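PDB 5DU9: CDA peptide synthetase I, which belongs to the peptide synthetases and is seen here as a condensation domain, a fold of the CoA-dependent acyltransferase clan. Local coordinates for residues A[208-211]-A[212-216]; A[334-337]-A[338-342]; A[344-347]-A[348-351]; A[388-391]-A[392-396]. The protein carries 1 engineered substitution. All blocks are in the same frame, centred on the assembly; numbering follows the deposited sequence.

Overall arrangement
Interactions 1, 2 and 3 lie on the same side of the chain's centre, and interaction 1 touches both others: Tyr216 and Asp213 meet His342, while Tyr210 and Arg214 meet Phe345. Interactions 2 and 3 adjoin in sequence. Interaction 1 is a surface helix contact, dominated by arginines, a carboxylate and water. Interaction 2, partly buried on helix 325-341, mixes apolar contacts with a hydrogen bond from a histidine ring to a backbone carbonyl. Interaction 3, also partly buried, has a salt bridge beside the bound ligand. Interaction 4 is buried, its centre about 10 Å from the centre of the chain, and polar: a threonine, an asparagine and waters join a loop to a strand.

Interaction 1: A[208-211]-A[212-216]; sequences ARYE and RDRAY
Arg209, Arg212 and Asp213 meet along one side of an alpha-helix, in a local contact of residues three and four apart. The helix, 208-220, lies at the surface of the condensation domain. Its backbone bonds are regular from Arg209 on: Asp213 N donates to Arg209 O at 2.8 Å, and Arg214 N donates to Tyr210 O. The bond from Arg212 N to Ala208 O is weak.

The guanidinium planes of the two arginines are nearly perpendicular, 89° apart. Arg212 puts NH2 over the centre of the Arg209 guanidinium, 3.7 Å above its plane. Arg212 reaches back because its CG lies beside the backbone N (chi1 -67°) and its chain bends at chi3. Its NH2 also lies 3.5 Å from Arg209 CB. The like charges are close, with the two NH2 atoms 3.9 Å apart. The Asp213 carboxylate, linked to Arg209 through a water, may offset part of this.

Asp213 OD2 has its own partner in the hydroxyl of Tyr204. Arg214 leads away to a salt bridge with Glu353, and the ring of Tyr210 meets that of Phe345. The charged groups of Arg209 and Asp213 do not touch directly. One water joins them: it accepts from Arg209 NH1 at 2.8 Å and donates to Asp213 OD1 at 2.7 Å.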
loop_
_atom_site.group_PDB
_atom_site.type_symbol
_atom_site.label_atom_id
_atom_site.label_comp_id
_atom_site.label_asym_id
_atom_site.label_seq_id
_atom_site.Cartn_x
_atom_site.Cartn_y
_atom_site.Cartn_z
ATOM N N ALA A 208 -1.454 29.163 4.031
ATOM C CA ALA A 208 -0.948 29.419 5.372
ATOM C C ALA A 208 -0.793 28.119 6.155
ATOM O O ALA A 208 0.024 28.037 7.071
ATOM C CB ALA A 208 -1.877 30.370 6.113
ATOM N N ARG A 209 -1.581 27.108 5.797
ATOM C CA ARG A 209 -1.550 25.833 6.504
ATOM C C ARG A 209 -0.205 25.138 6.339
ATOM O O ARG A 209 0.250 24.435 7.243
ATOM C CB ARG A 209 -2.667 24.908 6.014
ATOM C CG ARG A 209 -2.775 23.602 6.792
ATOM C CD ARG A 209 -3.986 22.786 6.358
ATOM N NE ARG A 209 -5.233 23.521 6.559
ATOM C CZ ARG A 209 -5.919 23.551 7.699
ATOM N NH1 ARG A 209 -5.492 22.883 8.763
ATOM N NH2 ARG A 209 -7.041 24.252 7.775
ATOM N N TYR A 210 0.426 25.330 5.185
ATOM C CA TYR A 210 1.704 24.679 4.906
ATOM C C TYR A 210 2.742 25.051 5.958
ATOM O O TYR A 210 3.429 24.182 6.505
ATOM C CB TYR A 210 2.216 25.055 3.514
ATOM C CG TYR A 210 3.594 24.498 3.222
ATOM C CD1 TYR A 210 4.738 25.207 3.556
ATOM C CD2 TYR A 210 3.749 23.253 2.625
ATOM C CE1 TYR A 210 5.995 24.700 3.300
ATOM C CE2 TYR A 210 5.005 22.739 2.362
ATOM C CZ TYR A 210 6.125 23.467 2.704
ATOM O OH TYR A 210 7.376 22.960 2.447
ATOM N N GLU A 211 2.849 26.345 6.237
ATOM C CA GLU A 211 3.789 26.849 7.233
ATOM C C GLU A 211 3.493 26.259 8.609
ATOM O O GLU A 211 4.406 25.850 9.327
ATOM C CB GLU A 211 3.738 28.381 7.281
ATOM C CG GLU A 211 4.589 29.009 8.372
ATOM C CD GLU A 211 4.663 30.524 8.255
ATOM O OE1 GLU A 211 3.717 31.129 7.710
ATOM O OE2 GLU A 211 5.673 31.108 8.702
ATOM N N ARG A 212 2.214 26.209 8.969
ATOM C CA ARG A 212 1.807 25.660 10.257
ATOM C C ARG A 212 2.152 24.177 10.349
ATOM O O ARG A 212 2.638 23.708 11.378
ATOM C CB ARG A 212 0.308 25.862 10.488
ATOM C CG ARG A 212 -0.104 27.316 10.658
ATOM C CD ARG A 212 -1.515 27.433 11.213
ATOM N NE ARG A 212 -2.502 26.759 10.370
ATOM C CZ ARG A 212 -3.182 27.340 9.385
ATOM N NH1 ARG A 212 -2.996 28.623 9.094
ATOM N NH2 ARG A 212 -4.057 26.632 8.682
ATOM N N ASP A 213 1.897 23.445 9.271
ATOM C CA ASP A 213 2.204 22.017 9.233
ATOM C C ASP A 213 3.706 21.779 9.358
ATOM O O ASP A 213 4.147 20.888 10.085
ATOM C CB ASP A 213 1.695 21.376 7.939
ATOM C CG ASP A 213 0.183 21.234 7.900
ATOM O OD1 ASP A 213 -0.470 21.394 8.952
ATOM O OD2 ASP A 213 -0.350 20.939 6.804
ATOM N N ARG A 214 4.483 22.570 8.627
ATOM C CA ARG A 214 5.936 22.475 8.672
ATOM C C ARG A 214 6.437 22.653 10.103
ATOM O O ARG A 214 7.279 21.894 10.583
ATOM C CB ARG A 214 6.564 23.527 7.757
ATOM C CG ARG A 214 8.074 23.434 7.630
ATOM C CD ARG A 214 8.619 24.602 6.823
ATOM N NE ARG A 214 10.076 24.674 6.854
ATOM C CZ ARG A 214 10.783 25.720 6.435
ATOM N NH1 ARG A 214 10.170 26.794 5.955
ATOM N NH2 ARG A 214 12.107 25.696 6.502
ATOM N N ALA A 215 5.901 23.658 10.782
ATOM C CA ALA A 215 6.286 23.947 12.157
ATOM C C ALA A 215 5.899 22.805 13.091
ATOM O O ALA A 215 6.666 22.433 13.984
ATOM C CB ALA A 215 5.645 25.244 12.619
ATOM N N TYR A 216 4.706 22.255 12.890
ATOM C CA TYR A 216 4.236 21.144 13.712
ATOM C C TYR A 216 5.184 19.956 13.631
ATOM O O TYR A 216 5.610 19.417 14.651
ATOM C CB TYR A 216 2.836 20.697 13.289
ATOM C CG TYR A 216 2.396 19.409 13.956
ATOM C CD1 TYR A 216 1.919 19.409 15.259
ATOM C CD2 TYR A 216 2.466 18.194 13.283
ATOM C CE1 TYR A 216 1.521 18.237 15.874
ATOM C CE2 TYR A 216 2.067 17.014 13.890
ATOM C CZ TYR A 216 1.597 17.043 15.184
ATOM O OH TYR A 216 1.203 15.877 15.790
HETATM O O HOH W 1 -3.122 21.560 9.509
#

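Interaction 2: A[334-337]-A[338-342]; sequences EAMS and GLLAH
Ala335, Met336 and Ser337 accept from the backbone N atoms of Leu339, Leu340 and Ala341 in the last turns of helix 325-341. The middle bond, Leu340 N to Met336 O, is 2.8 Å long. The last, Ala341 N to Ser337 O, is the most bent at 144°. Next, His342 N donates to Leu339 O, three residues back, and weakly to Gly338 O.

The side chains of Met336 and its neighbours meet loosely on the apolar side. Met336 SD is 4.3 Å from Leu339 CD1, and Met336 CE is 4.4 Å from Leu340 CG. Leu340 CG also lies 3.3 Å from Met336 O, beside the bond that this oxygen accepts. Ala335 and Met336 rest on Leu315 of strand 311-318, and Leu339 on Leu313. The hydroxyl of Ser337 turns back to Ser333 O.

His342 turns the ND1 edge of its ring back to the last turn. With CG beside its backbone N (chi1 -56°), ND1 donates to Gly338 O at 2.8 Å. The bond is nearly straight, 168°, and the oxygen lies in the ring plane. Tyr216 of helix 208-220 stacks on the same ring. ND1 therefore carries a hydrogen. The bond gives Gly338 O a short donor and, with the Tyr216 stack, probably holds the ring's rotation.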
loop_
_atom_site.group_PDB
_atom_site.type_symbol
_atom_site.label_atom_id
_atom_site.label_comp_id
_atom_site.label_asym_id
_atom_site.label_seq_id
_atom_site.Cartn_x
_atom_site.Cartn_y
_atom_site.Cartn_z
ATOM N N GLU A 334 -3.942 9.686 20.520
ATOM C CA GLU A 334 -3.541 11.079 20.710
ATOM C C GLU A 334 -2.548 11.512 19.637
ATOM O O GLU A 334 -2.669 12.598 19.062
ATOM C CB GLU A 334 -2.935 11.280 22.099
ATOM C CG GLU A 334 -2.448 12.698 22.358
ATOM C CD GLU A 334 -2.051 12.931 23.805
ATOM O OE1 GLU A 334 -1.421 13.972 24.089
ATOM O OE2 GLU A 334 -2.367 12.076 24.660
ATOM N N ALA A 335 -1.569 10.658 19.359
ATOM C CA ALA A 335 -0.562 10.965 18.355
ATOM C C ALA A 335 -1.171 11.006 16.956
ATOM O O ALA A 335 -0.816 11.865 16.150
ATOM C CB ALA A 335 0.567 9.947 18.412
ATOM N N MET A 336 -2.076 10.074 16.666
ATOM C CA MET A 336 -2.719 10.026 15.354
ATOM C C MET A 336 -3.593 11.256 15.121
ATOM O O MET A 336 -3.703 11.742 13.997
ATOM C CB MET A 336 -3.556 8.758 15.207
ATOM C CG MET A 336 -2.742 7.523 14.876
ATOM S SD MET A 336 -1.993 7.587 13.233
ATOM C CE MET A 336 -3.432 7.474 12.177
ATOM N N SER A 337 -4.214 11.766 16.175
ATOM C CA SER A 337 -5.023 12.976 16.034
ATOM C C SER A 337 -4.174 14.111 15.468
ATOM O O SER A 337 -4.609 14.834 14.569
ATOM C CB SER A 337 -5.638 13.379 17.373
ATOM O OG SER A 337 -6.610 12.430 17.781
ATOM N N GLY A 338 -2.953 14.246 15.975
ATOM C CA GLY A 338 -2.052 15.282 15.509
ATOM C C GLY A 338 -1.542 15.010 14.106
ATOM O O GLY A 338 -1.418 15.916 13.289
ATOM N N LEU A 339 -1.237 13.748 13.829
ATOM C CA LEU A 339 -0.786 13.349 12.503
ATOM C C LEU A 339 -1.851 13.675 11.457
ATOM O O LEU A 339 -1.557 14.267 10.415
ATOM C CB LEU A 339 -0.448 11.855 12.485
ATOM C CG LEU A 339 0.126 11.276 11.188
ATOM C CD1 LEU A 339 1.054 10.112 11.518
ATOM C CD2 LEU A 339 -0.980 10.813 10.251
ATOM N N LEU A 340 -3.090 13.302 11.746
ATOM C CA LEU A 340 -4.179 13.519 10.798
ATOM C C LEU A 340 -4.461 15.001 10.593
ATOM O O LEU A 340 -4.809 15.425 9.491
ATOM C CB LEU A 340 -5.446 12.808 11.274
ATOM C CG LEU A 340 -5.381 11.280 11.239
ATOM C CD1 LEU A 340 -6.620 10.700 11.900
ATOM C CD2 LEU A 340 -5.240 10.758 9.819
ATOM N N ALA A 341 -4.302 15.785 11.653
ATOM C CA ALA A 341 -4.576 17.218 11.602
ATOM C C ALA A 341 -3.545 17.974 10.761
ATOM O O ALA A 341 -3.793 19.108 10.342
ATOM C CB ALA A 341 -4.625 17.792 13.010
ATOM N N HIS A 342 -2.399 17.342 10.515
ATOM C CA HIS A 342 -1.322 17.950 9.735
ATOM C C HIS A 342 -0.865 17.005 8.620
ATOM O O HIS A 342 0.292 17.021 8.212
ATOM C CB HIS A 342 -0.144 18.305 10.646
ATOM C CG HIS A 342 -0.515 19.200 11.789
ATOM N ND1 HIS A 342 -0.962 18.713 13.000
ATOM C CD2 HIS A 342 -0.518 20.548 11.902
ATOM C CE1 HIS A 342 -1.214 19.725 13.811
ATOM N NE2 HIS A 342 -0.952 20.849 13.171
#

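Interaction 3: A[344-347]-A[348-351]; sequences RFRG and EDLD
Arg346 and Glu348 form a salt bridge two residues apart. Arg346 NE donates to Glu348 OE2 at 2.7 Å, in the plane of the guanidinium and on the syn side of the carboxylate oxygen, but 28° out of the carboxylate plane. Arg346 NH2 adds two weak bonds, to OE2 and to OE1. The planes are 67° apart, so the groups do not lie flat as a paired fork. Both chains are folded to meet: Arg346 bends at chi2 and chi3, and Glu348 takes the crowded chi1 of 64° with a bend at chi2.

This carboxylate belongs to the ligand pocket, and Glu348 touches the bound (2S)-2-amino-N-butyl-propanamide. Its arginine partner has further bonds: NH1 donates to Val309 O and NH2 to Ser310 O, which helps to fix the guanidinium.

Arg346 is also the N-cap of helix 347-354. Its carbonyl O accepts from Leu350 N at 3.1 Å and, weakly, from Asp349 N. At the N3 position, Asp349 OD2 accepts from a water at 2.6 Å, and the water accepts from Arg346 N at 2.9 Å. The link resembles one half of a capping box, made through water.

The same water lies 3.4 Å above one face of the Phe345 ring, toward its rim. Phe345 CE2 also packs on Leu350, 4.1 Å from its CB. Farther along, a second water donates to Gly347 O and Asp351 OD1, and Asp351 OD1 accepts from Val359 N. Asn311 bridges the helix start, with ND2 donating to Phe345 O and OD1 accepting from Gly347 N.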
loop_
_atom_site.group_PDB
_atom_site.type_symbol
_atom_site.label_atom_id
_atom_site.label_comp_id
_atom_site.label_asym_id
_atom_site.label_seq_id
_atom_site.Cartn_x
_atom_site.Cartn_y
_atom_site.Cartn_z
ATOM N N ARG A 344 -1.275 16.783 5.421
ATOM C CA ARG A 344 -0.959 17.203 4.057
ATOM C C ARG A 344 0.528 17.488 3.881
ATOM O O ARG A 344 1.018 17.571 2.759
ATOM C CB ARG A 344 -1.777 18.433 3.657
ATOM C CG ARG A 344 -3.268 18.158 3.593
ATOM C CD ARG A 344 -4.024 19.209 2.792
ATOM N NE ARG A 344 -3.912 18.974 1.352
ATOM C CZ ARG A 344 -4.752 19.460 0.440
ATOM N NH1 ARG A 344 -5.778 20.214 0.809
ATOM N NH2 ARG A 344 -4.569 19.186 -0.849
ATOM N N PHE A 345 1.255 17.628 4.982
ATOM C CA PHE A 345 2.688 17.858 4.878
ATOM C C PHE A 345 3.356 16.561 4.446
ATOM O O PHE A 345 3.086 15.507 5.005
ATOM C CB PHE A 345 3.275 18.351 6.195
ATOM C CG PHE A 345 4.605 19.025 6.038
ATOM C CD1 PHE A 345 4.683 20.323 5.560
ATOM C CD2 PHE A 345 5.773 18.363 6.358
ATOM C CE1 PHE A 345 5.903 20.946 5.405
ATOM C CE2 PHE A 345 7.000 18.983 6.206
ATOM C CZ PHE A 345 7.063 20.274 5.729
ATOM N N ARG A 346 4.226 16.653 3.446
ATOM C CA ARG A 346 4.825 15.473 2.837
ATOM C C ARG A 346 5.915 14.869 3.707
ATOM O O ARG A 346 6.782 15.574 4.205
ATOM C CB ARG A 346 5.400 15.826 1.465
ATOM C CG ARG A 346 4.363 16.288 0.449
ATOM C CD ARG A 346 3.341 15.205 0.147
ATOM N NE ARG A 346 3.982 13.968 -0.285
ATOM C CZ ARG A 346 3.340 12.833 -0.549
ATOM N NH1 ARG A 346 2.017 12.757 -0.433
ATOM N NH2 ARG A 346 4.033 11.765 -0.924
ATOM N N GLY A 347 5.869 13.552 3.875
ATOM C CA GLY A 347 6.858 12.860 4.679
ATOM C C GLY A 347 8.259 13.071 4.148
ATOM O O GLY A 347 9.215 13.240 4.909
ATOM N N GLU A 348 8.387 13.073 2.828
ATOM C CA GLU A 348 9.696 13.229 2.209
ATOM C C GLU A 348 10.207 14.661 2.372
ATOM O O GLU A 348 11.413 14.901 2.367
ATOM C CB GLU A 348 9.652 12.827 0.728
ATOM C CG GLU A 348 8.767 13.689 -0.169
ATOM C CD GLU A 348 7.314 13.253 -0.208
ATOM O OE1 GLU A 348 6.899 12.399 0.605
ATOM O OE2 GLU A 348 6.579 13.778 -1.073
ATOM N N ASP A 349 9.295 15.613 2.529
ATOM C CA ASP A 349 9.698 16.989 2.809
ATOM C C ASP A 349 10.230 17.116 4.234
ATOM O O ASP A 349 11.229 17.799 4.474
ATOM C CB ASP A 349 8.533 17.957 2.596
ATOM C CG ASP A 349 8.209 18.169 1.129
ATOM O OD1 ASP A 349 8.980 17.700 0.266
ATOM O OD2 ASP A 349 7.183 18.819 0.840
ATOM N N LEU A 350 9.564 16.461 5.181
ATOM C CA LEU A 350 10.018 16.480 6.568
ATOM C C LEU A 350 11.426 15.906 6.659
ATOM O O LEU A 350 12.297 16.480 7.312
ATOM C CB LEU A 350 9.061 15.697 7.469
ATOM C CG LEU A 350 9.471 15.531 8.935
ATOM C CD1 LEU A 350 9.676 16.886 9.604
ATOM C CD2 LEU A 350 8.434 14.711 9.689
ATOM N N ASP A 351 11.648 14.782 5.986
ATOM C CA ASP A 351 12.962 14.144 5.982
ATOM C C ASP A 351 14.032 15.058 5.404
ATOM O O ASP A 351 15.149 15.113 5.918
ATOM C CB ASP A 351 12.922 12.838 5.189
ATOM C CG ASP A 351 12.189 11.734 5.916
ATOM O OD1 ASP A 351 11.923 11.878 7.130
ATOM O OD2 ASP A 351 11.884 10.712 5.270
HETATM O O HOH W 2 5.152 19.200 2.403
HETATM O O HOH W 3 9.145 11.795 7.400
#

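Interaction 4: A[388-391]-A[392-396]; sequences GPTT and DLNIV
Thr390 and Asp392 are joined by a direct bond within the loop: Asp392 N donates to Thr390 OG1 at 3.0 Å and 160°. The hydroxyl points there because it sits anti to the Thr390 backbone N (chi1 -177°). A weaker direct bond runs from Asn394 ND2 to Gly388 O, 3.2 Å and well bent. The stronger partner of that amide nitrogen is Glu410 OE1 on strand 404-411.

Water makes the second kind of link. One water lies 2.6 Å from Pro389 O and 2.9 Å from Asn394 OD1. Another sits 2.7 Å from both Thr390 OG1 and Asn394 OD1. The amide oxygen is thus approached by two waters.

Close packing completes the contact. Thr390 CB lies alongside the Asn394 amide, 3.6 Å from OD1. The Asp392 carboxylate leads away from 388-391, and its OD1 bonds the hydroxyls of Tyr416 and Ser229.

Pro389 lies about 4 Å from the bound (2S)-2-amino-N-butyl-propanamide, measured from its side chain, and Ser387 is a pocket residue. The Thr390 bond is that of an ST turn, which here leads from the pocket loop into the inner strand 393-398 of the four-stranded sheet.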
loop_
_atom_site.group_PDB
_atom_site.type_symbol
_atom_site.label_atom_id
_atom_site.label_comp_id
_atom_site.label_asym_id
_atom_site.label_seq_id
_atom_site.Cartn_x
_atom_site.Cartn_y
_atom_site.Cartn_z
ATOM N N GLY A 388 5.749 -1.651 -1.706
ATOM C CA GLY A 388 6.735 -0.630 -2.009
ATOM C C GLY A 388 8.093 -0.963 -1.426
ATOM O O GLY A 388 8.202 -1.848 -0.578
ATOM N N PRO A 389 9.139 -0.254 -1.872
ATOM C CA PRO A 389 10.484 -0.509 -1.352
ATOM C C PRO A 389 10.638 -0.016 0.079
ATOM O O PRO A 389 9.863 0.834 0.514
ATOM C CB PRO A 389 11.386 0.279 -2.302
ATOM C CG PRO A 389 10.529 1.386 -2.781
ATOM C CD PRO A 389 9.134 0.836 -2.866
ATOM N N THR A 390 11.632 -0.537 0.788
ATOM C CA THR A 390 11.830 -0.178 2.183
ATOM C C THR A 390 13.303 -0.204 2.570
ATOM O O THR A 390 14.097 -0.982 2.032
ATOM C CB THR A 390 11.031 -1.123 3.115
ATOM O OG1 THR A 390 11.188 -0.714 4.480
ATOM C CG2 THR A 390 11.489 -2.559 2.954
ATOM N N THR A 391 13.658 0.680 3.498
ATOM C CA THR A 391 14.986 0.693 4.093
ATOM C C THR A 391 15.074 -0.299 5.251
ATOM O O THR A 391 16.164 -0.620 5.726
ATOM C CB THR A 391 15.353 2.093 4.614
ATOM O OG1 THR A 391 14.379 2.522 5.574
ATOM C CG2 THR A 391 15.407 3.094 3.474
ATOM N N ASP A 392 13.922 -0.784 5.699
ATOM C CA ASP A 392 13.868 -1.648 6.870
ATOM C C ASP A 392 12.716 -2.648 6.744
ATOM O O ASP A 392 12.908 -3.758 6.248
ATOM C CB ASP A 392 13.732 -0.791 8.136
ATOM C CG ASP A 392 13.390 -1.603 9.372
ATOM O OD1 ASP A 392 13.971 -2.688 9.554
ATOM O OD2 ASP A 392 12.532 -1.152 10.161
ATOM N N LEU A 393 11.525 -2.248 7.171
ATOM C CA LEU A 393 10.391 -3.167 7.249
ATOM C C LEU A 393 9.054 -2.485 6.987
ATOM O O LEU A 393 8.777 -1.420 7.541
ATOM C CB LEU A 393 10.361 -3.834 8.632
ATOM C CG LEU A 393 9.248 -4.847 8.916
ATOM C CD1 LEU A 393 9.456 -6.126 8.124
ATOM C CD2 LEU A 393 9.182 -5.140 10.410
ATOM N N ASN A 394 8.230 -3.101 6.140
ATOM C CA ASN A 394 6.814 -2.758 6.050
ATOM C C ASN A 394 6.011 -3.886 6.653
ATOM O O ASN A 394 6.307 -5.059 6.410
ATOM C CB ASN A 394 6.332 -2.547 4.607
ATOM C CG ASN A 394 7.202 -1.608 3.814
ATOM O OD1 ASN A 394 7.648 -0.574 4.314
ATOM N ND2 ASN A 394 7.430 -1.952 2.547
ATOM N N ILE A 395 4.991 -3.527 7.421
ATOM C CA ILE A 395 4.027 -4.485 7.938
ATOM C C ILE A 395 2.687 -4.171 7.294
ATOM O O ILE A 395 2.106 -3.125 7.548
ATOM C CB ILE A 395 3.917 -4.421 9.469
ATOM C CG1 ILE A 395 5.271 -4.764 10.094
ATOM C CG2 ILE A 395 2.837 -5.376 9.963
ATOM C CD1 ILE A 395 5.336 -4.568 11.589
ATOM N N VAL A 396 2.214 -5.080 6.450
ATOM C CA VAL A 396 1.017 -4.851 5.656
ATOM C C VAL A 396 -0.065 -5.836 6.074
ATOM O O VAL A 396 0.172 -7.043 6.124
ATOM C CB VAL A 396 1.311 -5.002 4.150
ATOM C CG1 VAL A 396 0.087 -4.634 3.321
ATOM C CG2 VAL A 396 2.510 -4.145 3.753
HETATM O O HOH W 4 7.821 1.148 2.047
HETATM O O HOH W 5 9.418 1.058 5.566
#